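Local coordinates for protein glutaredoxin 2 (Salmonella enterica subsp. enterica serovar Typhimurium, PDB 3IR4) that probably catalyses glutathione-dependent thiol-disulfide exchange through a CxxC motif, and is captured here with glutathione disulfide-bonded to one of its cysteines, at residues M4-D10 with V29-Q35; Y9-C15 with K49-I53; V100-L104 with L146-I150; R183-A189 with L212-I218. All blocks are in the same frame, centred on the assembly; numbering follows the deposited sequence.

Contact 1: M4-D10 with V29-Q35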
# COMPACT_ATOMS: atom_id res chain seq x y z
N MSE A 4 9.56 -16.29 8.78
CA MSE A 4 9.19 -14.89 8.80
C MSE A 4 7.69 -14.65 8.81
O MSE A 4 6.94 -15.34 8.14
CB MSE A 4 9.82 -14.12 7.64
CG MSE A 4 11.33 -13.91 7.88
SE MSE A 4 12.20 -12.90 6.53
CE MSE A 4 12.45 -14.32 5.31
N LYS A 5 7.30 -13.68 9.63
CA LYS A 5 5.90 -13.28 9.79
C LYS A 5 5.81 -11.77 9.58
O LYS A 5 6.71 -11.03 9.96
CB LYS A 5 5.38 -13.61 11.20
CG LYS A 5 5.52 -15.08 11.57
CD LYS A 5 4.88 -15.48 12.90
CE LYS A 5 5.02 -17.00 13.12
NZ LYS A 5 4.50 -17.47 14.45
N LEU A 6 4.71 -11.30 8.99
CA LEU A 6 4.52 -9.89 8.80
C LEU A 6 3.14 -9.51 9.34
O LEU A 6 2.12 -10.01 8.88
CB LEU A 6 4.64 -9.62 7.31
CG LEU A 6 4.73 -8.16 6.86
CD1 LEU A 6 6.05 -7.55 7.30
CD2 LEU A 6 4.57 -8.07 5.35
N TYR A 7 3.16 -8.58 10.30
CA TYR A 7 1.96 -8.09 11.02
C TYR A 7 1.56 -6.81 10.32
O TYR A 7 2.35 -5.87 10.18
CB TYR A 7 2.26 -7.88 12.50
CG TYR A 7 2.61 -9.19 13.17
CD1 TYR A 7 3.90 -9.64 13.22
CD2 TYR A 7 1.62 -9.99 13.70
CE1 TYR A 7 4.21 -10.89 13.77
CE2 TYR A 7 1.91 -11.22 14.27
CZ TYR A 7 3.22 -11.65 14.32
OH TYR A 7 3.55 -12.85 14.89
N ILE A 8 0.30 -6.77 9.87
CA ILE A 8 -0.18 -5.74 8.98
C ILE A 8 -1.61 -5.33 9.21
O ILE A 8 -2.39 -6.00 9.89
CB ILE A 8 -0.09 -6.23 7.48
CG1 ILE A 8 -1.03 -7.42 7.20
CG2 ILE A 8 1.34 -6.62 7.09
CD1 ILE A 8 -1.11 -7.85 5.74
N TYR A 9 -1.96 -4.21 8.55
CA TYR A 9 -3.36 -3.88 8.20
C TYR A 9 -3.38 -4.01 6.67
O TYR A 9 -2.49 -3.50 5.99
CB TYR A 9 -3.77 -2.47 8.59
CG TYR A 9 -3.59 -2.14 10.04
CD1 TYR A 9 -3.84 -3.07 11.04
CD2 TYR A 9 -3.18 -0.86 10.40
CE1 TYR A 9 -3.62 -2.73 12.39
CE2 TYR A 9 -2.99 -0.53 11.72
CZ TYR A 9 -3.18 -1.47 12.72
OH TYR A 9 -2.94 -1.11 14.02
N ASP A 10 -4.38 -4.69 6.13
CA ASP A 10 -4.46 -4.93 4.68
C ASP A 10 -4.58 -3.65 3.86
O ASP A 10 -4.03 -3.57 2.76
CB ASP A 10 -5.60 -5.93 4.42
CG ASP A 10 -5.66 -6.44 2.99
OD1 ASP A 10 -4.66 -6.44 2.26
OD2 ASP A 10 -6.75 -6.90 2.63
N VAL A 29 6.13 -15.91 3.29
CA VAL A 29 5.86 -15.04 4.43
C VAL A 29 4.50 -15.38 5.00
O VAL A 29 3.57 -15.67 4.25
CB VAL A 29 5.94 -13.54 4.07
CG1 VAL A 29 4.94 -13.16 3.01
CG2 VAL A 29 5.84 -12.66 5.34
N GLU A 30 4.40 -15.41 6.33
CA GLU A 30 3.12 -15.60 6.99
C GLU A 30 2.52 -14.25 7.34
O GLU A 30 3.02 -13.55 8.22
CB GLU A 30 3.27 -16.42 8.26
CG GLU A 30 1.98 -16.74 8.94
CD GLU A 30 2.23 -17.27 10.32
OE1 GLU A 30 2.69 -18.39 10.48
OE2 GLU A 30 2.02 -16.52 11.29
N LEU A 31 1.43 -13.88 6.65
CA LEU A 31 0.75 -12.64 6.93
C LEU A 31 -0.16 -12.78 8.15
O LEU A 31 -0.82 -13.79 8.32
CB LEU A 31 -0.10 -12.23 5.75
CG LEU A 31 0.64 -12.06 4.42
CD1 LEU A 31 -0.37 -11.71 3.31
CD2 LEU A 31 1.76 -11.02 4.51
N ASN A 32 -0.17 -11.75 8.98
CA ASN A 32 -1.03 -11.73 10.16
C ASN A 32 -1.67 -10.36 10.24
O ASN A 32 -1.01 -9.37 10.53
CB ASN A 32 -0.21 -11.96 11.43
CG ASN A 32 0.27 -13.36 11.55
OD1 ASN A 32 -0.39 -14.16 12.17
ND2 ASN A 32 1.46 -13.65 11.03
N VAL A 33 -2.96 -10.28 9.93
CA VAL A 33 -3.65 -9.01 9.97
C VAL A 33 -4.13 -8.76 11.39
O VAL A 33 -4.83 -9.60 11.96
CB VAL A 33 -4.86 -9.00 9.02
CG1 VAL A 33 -5.55 -7.64 9.13
CG2 VAL A 33 -4.46 -9.27 7.58
N LEU A 34 -3.72 -7.65 11.96
CA LEU A 34 -4.13 -7.25 13.28
C LEU A 34 -5.39 -6.41 13.24
O LEU A 34 -5.61 -5.67 12.29
CB LEU A 34 -3.02 -6.42 13.93
CG LEU A 34 -1.71 -7.16 14.17
CD1 LEU A 34 -0.65 -6.20 14.72
CD2 LEU A 34 -1.95 -8.34 15.12
N GLN A 35 -6.22 -6.52 14.26
CA GLN A 35 -7.37 -5.62 14.39
C GLN A 35 -6.89 -4.18 14.49
O GLN A 35 -5.90 -3.89 15.16
CB GLN A 35 -8.26 -5.95 15.59
CG GLN A 35 -8.93 -7.30 15.48
CD GLN A 35 -9.82 -7.37 14.25
OE1 GLN A 35 -9.49 -8.04 13.27
NE2 GLN A 35 -10.92 -6.61 14.28
O HOH W 1 1.83 -16.91 13.88
O HOH W 2 2.93 -19.96 12.60
O HOH W 3 -3.25 -3.18 15.62

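Contact 2: Y9-C15 with K49-I53. With GSH (glutathione), chain B.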
# COMPACT_ATOMS: atom_id res chain seq x y z
N TYR A 9 -1.96 -4.21 8.55
CA TYR A 9 -3.36 -3.88 8.20
C TYR A 9 -3.38 -4.01 6.67
O TYR A 9 -2.49 -3.50 5.99
CB TYR A 9 -3.77 -2.47 8.59
CG TYR A 9 -3.59 -2.14 10.04
CD1 TYR A 9 -3.84 -3.07 11.04
CD2 TYR A 9 -3.18 -0.86 10.40
CE1 TYR A 9 -3.62 -2.73 12.39
CE2 TYR A 9 -2.99 -0.53 11.72
CZ TYR A 9 -3.18 -1.47 12.72
OH TYR A 9 -2.94 -1.11 14.02
N ASP A 10 -4.38 -4.69 6.13
CA ASP A 10 -4.46 -4.93 4.68
C ASP A 10 -4.58 -3.65 3.86
O ASP A 10 -4.03 -3.57 2.76
CB ASP A 10 -5.60 -5.93 4.42
CG ASP A 10 -5.66 -6.44 2.99
OD1 ASP A 10 -4.66 -6.44 2.26
OD2 ASP A 10 -6.75 -6.90 2.63
N HIS A 11 -5.27 -2.64 4.37
CA HIS A 11 -5.44 -1.40 3.63
C HIS A 11 -4.18 -0.51 3.62
O HIS A 11 -4.08 0.41 2.82
CB HIS A 11 -6.57 -0.54 4.23
CG HIS A 11 -6.16 0.25 5.45
ND1 HIS A 11 -6.31 -0.24 6.73
CD2 HIS A 11 -5.64 1.49 5.59
CE1 HIS A 11 -5.89 0.67 7.59
NE2 HIS A 11 -5.47 1.72 6.92
N CYS A 12 -3.24 -0.78 4.52
CA CYS A 12 -2.14 0.15 4.77
C CYS A 12 -1.10 0.10 3.67
O CYS A 12 -0.57 -0.97 3.43
CB CYS A 12 -1.51 -0.19 6.13
SG CYS A 12 -0.00 0.77 6.47
N PRO A 13 -0.82 1.23 3.00
CA PRO A 13 0.15 1.18 1.92
C PRO A 13 1.55 0.80 2.39
O PRO A 13 2.32 0.15 1.64
CB PRO A 13 0.07 2.59 1.32
CG PRO A 13 -0.37 3.45 2.41
CD PRO A 13 -1.33 2.59 3.18
N PHE A 14 1.92 1.16 3.61
CA PHE A 14 3.23 0.77 4.14
C PHE A 14 3.33 -0.74 4.28
O PHE A 14 4.39 -1.33 4.10
CB PHE A 14 3.49 1.50 5.45
CG PHE A 14 3.49 2.98 5.33
CD1 PHE A 14 2.39 3.74 5.71
CD2 PHE A 14 4.55 3.64 4.74
CE1 PHE A 14 2.41 5.12 5.58
CE2 PHE A 14 4.55 5.03 4.60
CZ PHE A 14 3.48 5.75 5.02
N CYS A 15 2.24 -1.37 4.69
CA CYS A 15 2.18 -2.82 4.76
C CYS A 15 2.28 -3.47 3.38
O CYS A 15 2.96 -4.49 3.21
CB CYS A 15 0.91 -3.24 5.48
SG CYS A 15 0.95 -2.81 7.25
N LYS A 49 2.17 1.09 18.79
CA LYS A 49 1.17 0.59 17.87
C LYS A 49 1.48 1.12 16.48
O LYS A 49 1.14 2.25 16.15
CB LYS A 49 -0.22 1.04 18.33
CG LYS A 49 -1.35 0.54 17.44
CD LYS A 49 -2.70 1.04 17.92
CE LYS A 49 -3.89 0.52 17.11
NZ LYS A 49 -3.88 0.98 15.70
N MSE A 50 2.17 0.30 15.70
CA MSE A 50 2.53 0.66 14.32
C MSE A 50 2.74 -0.61 13.55
O MSE A 50 3.26 -1.58 14.10
CB MSE A 50 3.80 1.53 14.29
CG MSE A 50 4.13 2.09 12.91
SE MSE A 50 5.62 3.31 12.87
CE MSE A 50 7.03 2.05 13.25
N VAL A 51 2.31 -0.59 12.28
CA VAL A 51 2.53 -1.69 11.35
C VAL A 51 3.06 -1.04 10.06
O VAL A 51 2.78 0.13 9.79
CB VAL A 51 1.27 -2.52 11.11
CG1 VAL A 51 0.91 -3.32 12.35
CG2 VAL A 51 0.11 -1.64 10.60
N PRO A 52 3.81 -1.78 9.23
CA PRO A 52 4.13 -3.21 9.34
C PRO A 52 5.22 -3.53 10.36
O PRO A 52 6.08 -2.70 10.65
CB PRO A 52 4.68 -3.54 7.95
CG PRO A 52 5.25 -2.24 7.45
CD PRO A 52 4.28 -1.20 7.96
N ILE A 53 5.17 -4.77 10.85
CA ILE A 53 6.23 -5.33 11.67
C ILE A 53 6.61 -6.67 11.08
O ILE A 53 5.77 -7.52 10.89
CB ILE A 53 5.79 -5.55 13.14
CG1 ILE A 53 5.33 -4.24 13.77
CG2 ILE A 53 6.93 -6.19 13.94
CD1 ILE A 53 4.53 -4.41 15.09
N1 GSH B . 7.12 4.93 8.88
CA1 GSH B . 6.25 3.75 8.97
C1 GSH B . 6.66 2.74 7.93
O11 GSH B . 7.24 3.17 6.90
O12 GSH B . 6.39 1.54 8.13
CB1 GSH B . 4.81 4.21 8.76
CG1 GSH B . 3.82 3.10 9.11
CD1 GSH B . 2.40 3.57 9.30
OE1 GSH B . 2.08 4.86 9.08
N2 GSH B . 1.48 2.69 9.62
CA2 GSH B . 0.12 3.02 10.03
C2 GSH B . -0.07 2.75 11.48
O2 GSH B . 0.53 1.70 12.03
CB2 GSH B . -0.92 2.23 9.20
SG2 GSH B . -0.97 2.60 7.41
N3 GSH B . -0.86 3.53 12.18
CA3 GSH B . -0.88 3.52 13.62
C3 GSH B . -2.22 3.10 14.08
O31 GSH B . -3.02 2.57 13.24
O32 GSH B . -2.52 3.28 15.29

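Contact 3: V100-L104 with L146-I150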
# COMPACT_ATOMS: atom_id res chain seq x y z
N VAL A 100 -5.20 12.22 -1.99
CA VAL A 100 -5.84 10.96 -2.31
C VAL A 100 -6.61 10.35 -1.16
O VAL A 100 -7.56 9.58 -1.39
CB VAL A 100 -4.82 9.96 -2.89
CG1 VAL A 100 -3.93 9.38 -1.80
CG2 VAL A 100 -5.51 8.84 -3.64
N ASN A 101 -6.24 10.66 0.08
CA ASN A 101 -6.93 10.08 1.21
C ASN A 101 -8.38 10.55 1.30
O ASN A 101 -9.17 9.88 1.98
CB ASN A 101 -6.19 10.29 2.51
CG ASN A 101 -5.20 9.21 2.78
OD1 ASN A 101 -5.23 8.17 2.12
ND2 ASN A 101 -4.36 9.40 3.79
N GLN A 102 -8.74 11.66 0.65
CA GLN A 102 -10.14 12.05 0.62
C GLN A 102 -10.97 11.03 -0.16
O GLN A 102 -12.16 10.92 0.08
CB GLN A 102 -10.31 13.44 0.09
CG GLN A 102 -9.72 14.48 1.00
CD GLN A 102 -10.10 15.90 0.64
OE1 GLN A 102 -10.49 16.20 -0.49
NE2 GLN A 102 -9.98 16.78 1.60
N LEU A 103 -10.37 10.33 -1.11
CA LEU A 103 -11.00 9.20 -1.78
C LEU A 103 -10.85 7.92 -0.95
O LEU A 103 -11.79 7.12 -0.84
CB LEU A 103 -10.37 8.98 -3.16
CG LEU A 103 -10.72 9.98 -4.25
CD1 LEU A 103 -9.83 9.74 -5.44
CD2 LEU A 103 -12.23 9.87 -4.63
N LEU A 104 -9.66 7.67 -0.44
CA LEU A 104 -9.38 6.35 0.14
C LEU A 104 -9.95 6.09 1.52
O LEU A 104 -10.54 5.05 1.74
CB LEU A 104 -7.86 6.05 0.13
CG LEU A 104 -7.20 6.02 -1.24
CD1 LEU A 104 -5.67 5.85 -1.08
CD2 LEU A 104 -7.78 4.93 -2.11
N LEU A 146 -12.93 14.61 -7.24
CA LEU A 146 -11.71 13.93 -6.83
C LEU A 146 -11.33 12.86 -7.85
O LEU A 146 -10.15 12.69 -8.15
CB LEU A 146 -11.87 13.31 -5.44
CG LEU A 146 -11.92 14.31 -4.29
CD1 LEU A 146 -12.49 13.66 -3.04
CD2 LEU A 146 -10.53 14.85 -4.00
N ILE A 147 -12.32 12.14 -8.35
CA ILE A 147 -12.10 11.11 -9.37
C ILE A 147 -11.56 11.73 -10.65
O ILE A 147 -10.64 11.19 -11.31
CB ILE A 147 -13.40 10.29 -9.63
CG1 ILE A 147 -13.69 9.39 -8.42
CG2 ILE A 147 -13.32 9.50 -10.95
CD1 ILE A 147 -15.10 8.80 -8.35
N LYS A 148 -12.09 12.88 -11.03
CA LYS A 148 -11.57 13.56 -12.21
C LYS A 148 -10.12 14.01 -11.99
O LYS A 148 -9.29 13.95 -12.90
CB LYS A 148 -12.47 14.76 -12.54
CG LYS A 148 -12.07 15.56 -13.78
CD LYS A 148 -13.01 16.73 -14.06
CE LYS A 148 -12.64 17.45 -15.34
NZ LYS A 148 -12.93 16.62 -16.54
N LYS A 149 -9.82 14.48 -10.77
CA LYS A 149 -8.45 14.88 -10.42
C LYS A 149 -7.47 13.73 -10.53
O LYS A 149 -6.43 13.86 -11.17
CB LYS A 149 -8.35 15.46 -8.99
CG LYS A 149 -8.71 16.95 -8.80
CD LYS A 149 -8.69 17.36 -7.32
CE LYS A 149 -7.35 17.11 -6.67
NZ LYS A 149 -6.29 17.91 -7.34
N ILE A 150 -7.80 12.59 -9.94
CA ILE A 150 -6.87 11.48 -10.05
C ILE A 150 -6.77 11.01 -11.51
O ILE A 150 -5.69 10.63 -11.97
CB ILE A 150 -7.17 10.39 -9.00
CG1 ILE A 150 -6.06 9.34 -8.99
CG2 ILE A 150 -8.51 9.75 -9.27
CD1 ILE A 150 -4.63 9.89 -8.74

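Contact 4: R183-A189 with L212-I218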
# COMPACT_ATOMS: atom_id res chain seq x y z
N ARG A 183 -2.62 0.21 -6.17
CA ARG A 183 -3.38 -0.92 -5.65
C ARG A 183 -4.59 -0.44 -4.86
O ARG A 183 -5.72 -0.88 -5.07
CB ARG A 183 -2.44 -1.78 -4.79
CG ARG A 183 -3.00 -3.08 -4.24
CD ARG A 183 -3.55 -3.00 -2.85
NE ARG A 183 -3.97 -4.33 -2.41
CZ ARG A 183 -4.24 -4.67 -1.15
NH1 ARG A 183 -4.19 -3.77 -0.17
NH2 ARG A 183 -4.56 -5.91 -0.87
N ASN A 184 -4.38 0.72 -3.81
CA ASN A 184 -5.49 1.21 -3.03
C ASN A 184 -6.49 1.99 -3.88
O ASN A 184 -7.69 2.01 -3.59
CB ASN A 184 -4.96 1.92 -1.80
CG ASN A 184 -4.36 0.93 -0.77
OD1 ASN A 184 -4.61 -0.28 -0.83
ND2 ASN A 184 -3.57 1.45 0.15
N LEU A 185 -6.02 2.61 -4.97
CA LEU A 185 -6.92 3.31 -5.88
C LEU A 185 -7.90 2.39 -6.59
O LEU A 185 -8.96 2.84 -7.03
CB LEU A 185 -6.16 4.17 -6.88
CG LEU A 185 -5.63 5.49 -6.34
CD1 LEU A 185 -4.68 6.13 -7.35
CD2 LEU A 185 -6.76 6.45 -5.99
N THR A 186 -7.61 1.10 -6.67
CA THR A 186 -8.56 0.16 -7.27
C THR A 186 -9.83 -0.01 -6.43
O THR A 186 -10.81 -0.57 -6.90
CB THR A 186 -7.95 -1.20 -7.64
OG1 THR A 186 -7.55 -1.91 -6.46
CG2 THR A 186 -6.81 -1.06 -8.60
N LEU A 187 -9.82 0.49 -5.18
CA LEU A 187 -11.02 0.48 -4.36
C LEU A 187 -12.00 1.58 -4.80
O LEU A 187 -13.16 1.58 -4.38
CB LEU A 187 -10.66 0.69 -2.90
CG LEU A 187 -11.76 0.44 -1.85
CD1 LEU A 187 -12.18 -0.99 -1.88
CD2 LEU A 187 -11.21 0.83 -0.48
N VAL A 188 -11.53 2.54 -5.59
CA VAL A 188 -12.34 3.68 -5.99
C VAL A 188 -13.02 3.42 -7.33
O VAL A 188 -12.41 3.55 -8.39
CB VAL A 188 -11.48 4.98 -6.10
CG1 VAL A 188 -12.36 6.17 -6.39
CG2 VAL A 188 -10.67 5.19 -4.81
N ALA A 189 -14.31 3.07 -7.28
CA ALA A 189 -15.10 2.92 -8.50
C ALA A 189 -15.17 4.28 -9.21
O ALA A 189 -15.37 5.30 -8.57
CB ALA A 189 -16.52 2.43 -8.15
N LEU A 212 -5.46 -6.84 -6.14
CA LEU A 212 -6.13 -5.57 -6.39
C LEU A 212 -7.50 -5.65 -5.71
O LEU A 212 -7.98 -6.72 -5.33
CB LEU A 212 -6.27 -5.30 -7.86
CG LEU A 212 -4.94 -5.21 -8.61
CD1 LEU A 212 -5.20 -4.99 -10.08
CD2 LEU A 212 -4.04 -4.13 -8.05
N LEU A 213 -8.13 -4.49 -5.57
CA LEU A 213 -9.37 -4.35 -4.78
C LEU A 213 -10.61 -4.06 -5.61
O LEU A 213 -11.66 -3.74 -5.07
CB LEU A 213 -9.17 -3.21 -3.78
CG LEU A 213 -7.92 -3.31 -2.89
CD1 LEU A 213 -7.77 -2.05 -2.04
CD2 LEU A 213 -7.90 -4.57 -2.04
N SER A 214 -10.47 -4.23 -6.92
CA SER A 214 -11.49 -3.91 -7.89
C SER A 214 -12.79 -4.63 -7.63
O SER A 214 -13.87 -4.09 -7.84
CB SER A 214 -10.94 -4.26 -9.27
OG SER A 214 -9.59 -3.82 -9.42
N SER A 215 -12.72 -5.87 -7.16
CA SER A 215 -13.93 -6.65 -6.92
C SER A 215 -14.81 -6.03 -5.83
O SER A 215 -15.99 -6.37 -5.75
CB SER A 215 -13.64 -8.10 -6.60
OG SER A 215 -12.99 -8.24 -5.35
N MSE A 216 -14.25 -5.17 -4.97
CA MSE A 216 -15.08 -4.51 -3.98
C MSE A 216 -15.03 -2.98 -4.13
O MSE A 216 -15.30 -2.22 -3.21
CB MSE A 216 -14.73 -4.95 -2.58
CG MSE A 216 -13.38 -4.55 -2.09
SE MSE A 216 -13.12 -5.11 -0.23
CE MSE A 216 -11.28 -4.72 -0.14
N ALA A 217 -14.78 -2.51 -5.34
CA ALA A 217 -14.71 -1.07 -5.58
C ALA A 217 -16.05 -0.42 -5.28
O ALA A 217 -17.11 -0.95 -5.64
CB ALA A 217 -14.31 -0.80 -7.00
N ILE A 218 -15.97 0.76 -4.70
CA ILE A 218 -17.14 1.55 -4.31
C ILE A 218 -16.90 3.04 -4.55
O ILE A 218 -15.75 3.45 -4.76
CB ILE A 218 -17.49 1.34 -2.81
CG1 ILE A 218 -16.27 1.51 -1.91
CG2 ILE A 218 -18.12 -0.05 -2.60
CD1 ILE A 218 -16.62 1.60 -0.42
OXT ILE A 218 -17.86 3.82 -4.55
O HOH W 4 -16.94 5.91 -6.20

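Contact 1: M4-D10 with V29-Q35
Glu30 OE2 is gripped twice, by Asn32 ND2 at 2.9 Å, which lies on its anti lone pair, and by a water at 2.6 Å that in turn accepts from Lys5 NZ. Lys5 runs alongside Glu30, its chain extended and its methylene CD 3.4 Å from Glu30 OE2. Lys5 NZ stays 4.1 Å from Glu30 OE2, beyond a salt bridge, and the charges are joined through the water. Long polar chains suit this partly exposed face. Next along it, Asn32 lies alongside Tyr7 with its ND2 over one face of the ring, the two planes 22° apart, and Tyr7 CD2 is 3.5 Å from Asn32 CB.

On the face that carries Leu6 and Ile8 the chemistry is apolar. Ile8 CG1, set between the backbone N and the carbonyl carbon (chi1 65°), comes within 3.9 Å of Val33 CG2, and Leu6 CB meets Val29 CG2; branched aliphatic residues fill the side that helix 13-25 covers. Five backbone bonds join the edges, among them Leu6 N to Glu30 O at 2.9 Å. Beyond the strands, a water bridges Tyr9 OH and Gln35 O, while Lys49 also bonds that hydroxyl. Parallel neighbours 5-8 and 30-33, joined through helix 13-25, form the beta-alpha-beta unit that opens the thioredoxin fold.

Contact 2: Y9-C15 with K49-I53
Val51 CG2 sits over one face of the Tyr9 ring, a CH-pi contact 3.6 Å from the centroid, in the glutathione site of a thioredoxin fold: the CxxC motif at the start of helix 13-25 faces the cis-proline loop 49-53. The inner part is tight. Cys15 SG lies 3.6 Å from both Val51 CG2 and Pro52 N, and it accepts a hydrogen bond from Tyr9 N. Small apolar side chains and a sulfur fit here because the loop comes close to the helix start. Beside the cis peptide before Pro52, the N-H and C=O of Val51 both bond to glutathione, which pairs with them like a neighbouring strand, GSH N2 donating to Val51 O at 2.9 Å.

Toward the ligand ends the protein packing thins, and Phe14 and Lys49 are partly exposed. Phe14 touches Pro52 through CB, while its ring takes GSH CB1 over the centre of one face; Ser65 and Glu64 also bond the ligand. Lys49 is nonetheless firmly bonded: extended until a bend at its last torsion (chi4 -65°), it brings NZ to Tyr9 OH at 2.8 Å and to GSH O32 at 2.7 Å, and Asn36 O takes a third bond. A long, flexible cation suits the glycine carboxylate. Cys12, by contrast, is buried; its SG, anti to the backbone N (chi1 173°), forms a disulfide with GSH SG2 at 2.3 Å.

Contact 3: V100-L104 with L146-I150
Two helices of the all-helical C-terminal domain, the GST-like half of the protein, meet where the first turn of helix 101-108 packs against helix 143-160, and Leu103 with Leu146 carries most of the contact. The two leucines slide past each other in opposite directions. Leu103 reaches across with CD2, which lies 3.6 Å from Leu146 CB, low on the partner's side chain rather than at its end. Its CG is nearly as near to the same atom, so the branch point of Leu103 presses on the root of Leu146.

The fork of Leu103 then divides its work along one side of the partner helix. Its CD2 also meets Ile147 CG1 at 4.1 Å, and the other branch, CD1, reaches Ile150 CG2 at 4.1 Å, one turn on from Leu146. A forked aliphatic chain suits this place because its two methyl groups can touch residues on successive turns at once. Leu103 points toward the partner helix, and CG anti to the carbonyl carbon (chi1 -73°) sets its fork against Leu146 CB.

Leu146 in turn sends its own methyl groups to Gln102, which it crosses at about a right angle. Leu146 CD1 rests 3.8 Å from Gln102 CB, and Leu146 CD2 is 3.8 Å from Gln102 OE1. Here the aliphatic root of the glutamine extends the apolar surface while its amide end lies at the partly exposed side. No hydrogen bond links the two segments.

Around the pair, helix 173-185 packs against both segments: its Leu185 touches both Val100 and Ile150, while Val188, in the loop that follows, packs on Leu104 and Ile147.

Contact 4: R183-A189 with L212-I218
Leu213 is the apolar centre, pressed into the end of helix 173-185. Its CD2 lies over the middle of one face of the Arg183 guanidinium, 3.8 Å from Arg183 CZ, while the other branch, CD1, meets Leu187 CB and Asn184 OD1. A leucine can serve both directions because its two methyl groups diverge. Further along, Leu187 CD1 touches Met216 CG at 3.8 Å, and Leu212 CD2 slides past Arg183 CG. The bend of Arg183 at chi2 (-95°) turns the flat group across Leu213, and its NH2 goes on to Asn211 and to Asp10 of the thioredoxin-like domain.

This is where the C-terminal tail of the GST-like helical domain closes over helix 173-185. Thr186 supplies the polar link: its OG1 sits between the backbone N and carbonyl carbon (chi1 66°), donates to Arg183 O and accepts from Leu213 N at 2.8 Å. A hydroxyl suits the place because it can donate to one partner and accept from another.

Outward, Ile218 N gives a bond to Leu187 O at 2.9 Å, and Ala189 N returns one to Ile218 O from above the carbonyl plane. At the exposed end a water donates to Ala189 O and, at 2.8 Å from the water oxygen, to the terminal Ile218 OXT.

Contacts 1 and 2 lie in the thioredoxin-like domain and share Tyr9 and Asp10; contacts 3 and 4 belong to the helical domain, where Leu185 and the Val188 loop connect them. Contacts 2 and 3 are buried, whereas 1 and 4 each have an exposed edge. Their chemistry follows place: contact 1 relies on strand-to-strand backbone bonds with a watery charged face, contact 2 on sulfur and ligand bonds, contact 3 on aliphatic packing with no hydrogen bond across it, and contact 4 on a leucine centre fringed by backbone bonds. Contact 4 also reaches across the domain boundary, since Arg183 forms a salt bridge with Asp10, close to the start of the CxxC helix.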